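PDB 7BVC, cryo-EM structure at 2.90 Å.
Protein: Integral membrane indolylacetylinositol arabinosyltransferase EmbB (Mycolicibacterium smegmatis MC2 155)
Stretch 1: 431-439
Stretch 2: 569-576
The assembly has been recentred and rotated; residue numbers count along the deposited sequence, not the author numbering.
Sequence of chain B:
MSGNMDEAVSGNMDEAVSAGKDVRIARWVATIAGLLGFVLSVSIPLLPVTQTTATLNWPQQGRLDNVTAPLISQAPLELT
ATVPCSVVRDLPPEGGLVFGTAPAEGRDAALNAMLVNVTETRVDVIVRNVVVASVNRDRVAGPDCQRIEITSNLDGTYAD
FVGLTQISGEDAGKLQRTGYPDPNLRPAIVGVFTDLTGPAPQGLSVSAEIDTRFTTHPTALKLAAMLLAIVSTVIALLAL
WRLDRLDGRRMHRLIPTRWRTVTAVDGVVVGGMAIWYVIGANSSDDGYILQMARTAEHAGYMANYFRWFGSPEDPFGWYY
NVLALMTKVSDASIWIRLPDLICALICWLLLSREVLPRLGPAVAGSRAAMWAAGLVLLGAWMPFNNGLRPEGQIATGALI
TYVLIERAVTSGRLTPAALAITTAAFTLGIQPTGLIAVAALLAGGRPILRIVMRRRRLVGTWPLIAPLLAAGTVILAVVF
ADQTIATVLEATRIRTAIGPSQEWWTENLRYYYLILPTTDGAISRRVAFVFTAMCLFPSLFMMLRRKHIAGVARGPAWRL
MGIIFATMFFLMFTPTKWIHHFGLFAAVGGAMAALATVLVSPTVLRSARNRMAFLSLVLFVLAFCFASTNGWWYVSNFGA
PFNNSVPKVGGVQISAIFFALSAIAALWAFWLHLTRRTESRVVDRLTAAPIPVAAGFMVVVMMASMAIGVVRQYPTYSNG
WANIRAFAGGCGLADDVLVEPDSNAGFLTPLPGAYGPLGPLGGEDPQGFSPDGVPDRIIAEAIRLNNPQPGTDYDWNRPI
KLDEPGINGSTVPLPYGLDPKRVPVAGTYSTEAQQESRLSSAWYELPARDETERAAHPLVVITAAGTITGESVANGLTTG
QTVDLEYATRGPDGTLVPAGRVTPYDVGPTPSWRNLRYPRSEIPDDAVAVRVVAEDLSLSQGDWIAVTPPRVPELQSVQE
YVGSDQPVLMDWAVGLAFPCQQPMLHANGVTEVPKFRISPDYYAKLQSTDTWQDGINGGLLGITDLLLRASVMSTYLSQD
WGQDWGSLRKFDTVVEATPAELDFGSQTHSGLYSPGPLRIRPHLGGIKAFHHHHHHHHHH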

# COMPACT_ATOMS: atom_id res chain seq x y z
N GLN B 431 15.95 18.88 -11.10
CA GLN B 431 14.82 17.98 -10.91
C GLN B 431 13.72 18.76 -10.21
O GLN B 431 13.99 19.76 -9.54
CB GLN B 431 15.22 16.76 -10.08
CG GLN B 431 15.95 15.69 -10.87
CD GLN B 431 15.00 14.71 -11.54
OE1 GLN B 431 14.62 13.70 -10.95
NE2 GLN B 431 14.62 15.01 -12.77
N PRO B 432 12.46 18.32 -10.34
CA PRO B 432 11.38 19.00 -9.61
C PRO B 432 11.54 18.94 -8.11
O PRO B 432 10.95 19.77 -7.40
CB PRO B 432 10.12 18.26 -10.07
CG PRO B 432 10.60 16.95 -10.58
CD PRO B 432 11.95 17.22 -11.17
N THR B 433 12.32 18.00 -7.60
CA THR B 433 12.60 17.91 -6.17
C THR B 433 13.67 18.89 -5.72
O THR B 433 14.09 18.84 -4.56
CB THR B 433 13.02 16.48 -5.80
OG1 THR B 433 13.12 16.36 -4.38
CG2 THR B 433 14.37 16.15 -6.42
N GLY B 434 14.12 19.78 -6.60
CA GLY B 434 15.08 20.81 -6.27
C GLY B 434 14.52 22.01 -5.55
O GLY B 434 15.24 22.98 -5.33
N LEU B 435 13.24 21.96 -5.18
CA LEU B 435 12.62 23.07 -4.45
C LEU B 435 13.18 23.21 -3.04
O LEU B 435 12.83 24.17 -2.34
CB LEU B 435 11.11 22.88 -4.39
CG LEU B 435 10.28 23.55 -5.48
CD1 LEU B 435 8.86 23.02 -5.48
CD2 LEU B 435 10.29 25.06 -5.29
N ILE B 436 14.02 22.27 -2.59
CA ILE B 436 14.56 22.30 -1.24
C ILE B 436 15.63 23.38 -1.12
O ILE B 436 16.16 23.62 -0.04
CB ILE B 436 15.13 20.92 -0.85
CG1 ILE B 436 16.49 20.71 -1.50
CG2 ILE B 436 14.16 19.82 -1.25
CD1 ILE B 436 17.35 19.69 -0.80
N ALA B 437 15.95 24.03 -2.24
CA ALA B 437 16.98 25.05 -2.25
C ALA B 437 16.44 26.45 -1.98
O ALA B 437 17.19 27.29 -1.48
CB ALA B 437 17.71 25.05 -3.59
N VAL B 438 15.18 26.71 -2.31
CA VAL B 438 14.57 27.99 -1.96
C VAL B 438 14.24 28.07 -0.48
O VAL B 438 13.95 29.17 0.03
CB VAL B 438 13.31 28.27 -2.79
CG1 VAL B 438 13.63 28.23 -4.27
CG2 VAL B 438 12.22 27.27 -2.45
N ALA B 439 14.27 26.95 0.23
CA ALA B 439 14.15 26.99 1.68
C ALA B 439 15.30 27.77 2.30
O ALA B 439 15.11 28.50 3.28
CB ALA B 439 14.09 25.57 2.25
N PHE B 569 8.40 20.40 4.32
CA PHE B 569 7.16 20.95 3.79
C PHE B 569 7.16 20.94 2.26
O PHE B 569 6.18 20.52 1.64
CB PHE B 569 6.94 22.37 4.33
CG PHE B 569 5.90 23.15 3.59
CD1 PHE B 569 4.55 22.97 3.88
CD2 PHE B 569 6.25 24.08 2.63
CE1 PHE B 569 3.58 23.70 3.21
CE2 PHE B 569 5.29 24.81 1.96
CZ PHE B 569 3.95 24.62 2.25
N PHE B 570 8.24 21.41 1.65
CA PHE B 570 8.38 21.44 0.20
C PHE B 570 8.48 20.06 -0.43
O PHE B 570 8.36 19.94 -1.65
CB PHE B 570 9.61 22.26 -0.20
CG PHE B 570 9.34 23.73 -0.36
CD1 PHE B 570 8.40 24.18 -1.26
CD2 PHE B 570 10.05 24.65 0.40
CE1 PHE B 570 8.16 25.54 -1.40
CE2 PHE B 570 9.81 26.00 0.26
CZ PHE B 570 8.87 26.44 -0.65
N LEU B 571 8.72 19.01 0.37
CA LEU B 571 8.73 17.67 -0.19
C LEU B 571 7.37 17.22 -0.70
O LEU B 571 7.29 16.21 -1.40
CB LEU B 571 9.25 16.66 0.83
CG LEU B 571 10.74 16.32 0.72
CD1 LEU B 571 11.10 15.16 1.63
CD2 LEU B 571 11.11 16.02 -0.72
N MET B 572 6.30 17.94 -0.36
CA MET B 572 5.02 17.76 -1.03
C MET B 572 5.10 18.46 -2.39
O MET B 572 6.16 18.92 -2.82
CB MET B 572 3.88 18.29 -0.17
CG MET B 572 3.94 17.85 1.28
SD MET B 572 2.49 18.37 2.22
CE MET B 572 2.38 20.09 1.75
N PHE B 573 3.97 18.51 -3.10
CA PHE B 573 3.88 19.21 -4.37
C PHE B 573 4.80 18.60 -5.43
O PHE B 573 4.93 19.14 -6.53
CB PHE B 573 4.20 20.70 -4.20
CG PHE B 573 3.45 21.35 -3.07
CD1 PHE B 573 2.08 21.23 -2.97
CD2 PHE B 573 4.13 22.08 -2.11
CE1 PHE B 573 1.39 21.82 -1.93
CE2 PHE B 573 3.45 22.67 -1.07
CZ PHE B 573 2.08 22.55 -0.98
N THR B 574 5.46 17.49 -5.10
CA THR B 574 6.29 16.84 -6.11
C THR B 574 5.49 15.76 -6.82
O THR B 574 4.71 15.04 -6.18
CB THR B 574 7.54 16.24 -5.48
OG1 THR B 574 7.16 15.32 -4.44
CG2 THR B 574 8.42 17.32 -4.88
N PRO B 575 5.66 15.62 -8.13
CA PRO B 575 4.83 14.68 -8.90
C PRO B 575 5.01 13.22 -8.53
O PRO B 575 4.17 12.40 -8.92
CB PRO B 575 5.25 14.94 -10.35
CG PRO B 575 5.86 16.31 -10.33
CD PRO B 575 6.54 16.42 -9.01
N THR B 576 6.07 12.86 -7.80
CA THR B 576 6.33 11.47 -7.44
C THR B 576 6.73 11.38 -5.98
O THR B 576 7.50 12.21 -5.49
CB THR B 576 7.43 10.86 -8.32
OG1 THR B 576 8.63 11.62 -8.16
CG2 THR B 576 7.02 10.85 -9.78

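Two segments far apart in sequence can meet through apolar and van der Waals contacts, with no hydrogen bond between them, and this pair from the membrane arabinosyltransferase EmbB illustrates the principle. Touching residues are at least 132 positions apart in sequence, no hydrogen bond passes between the stretches, and the summed buried surface is a modest 383 Å². Neither backbone offers a regular partner to the other: the first stretch is largely irregular, with helical torsions from L435 to V438, and the second leaves a helix that includes F569 and F570. The closest CA atoms are those of T433 and T574, 6.4 Å apart, and no backbone hydrogen bond joins the two stretches.

Q431 stays out of reach, but its carbonyl shapes what follows: G434 N donates to Q431 O at 2.9 Å, closing a turn. An ideal CB on G434 would lie only 3.1 Å from that same oxygen, so the tight turn suits a residue without a side chain.

P432 opens the interface. Its CB points toward the second stretch and approaches P575 CD at 4.2 Å, an apolar contact between two rigid rings. Next, T433 presents its flank. Its CA lies 4.4 Å from T574 CG2, while its OG1 sits 4.2 Å from L571 CD2, a van der Waals approach of a hydroxyl to a methyl that cannot be a hydrogen bond. T574 thus offers its methyl to this neighbour, whereas its OG1 lies 3.2 Å from L571 O and 3.3 Å from T576 O, within its own stretch.

Beyond G434, the phenyl ring of F570 becomes the centre of the packing, and this residue has the largest covered area of any in the two stretches. The CA-to-CB bond of L435 points toward the second stretch, and the residue meets the ring in two ways: L435 CB is 4.3 Å from F570 CD1, and the carbonyl L435 O lies over one face of the ring, 3.9 Å from F570 CD2. The same oxygen accepts a weak hydrogen bond from V438 N at 3.5 Å, so it serves the local fold while resting against the aromatic surface.

I436 and A437 contribute no close contact; the CB of A437 points away. V438 then returns to the ring, its CG2 reaching F570 CE2 at 3.8 Å in an oblique approach. L435 and V438, three residues apart, therefore share one aromatic partner. The general lesson is that one bulky ring can gather several contacts from an irregular segment, without a hydrogen bond between the two.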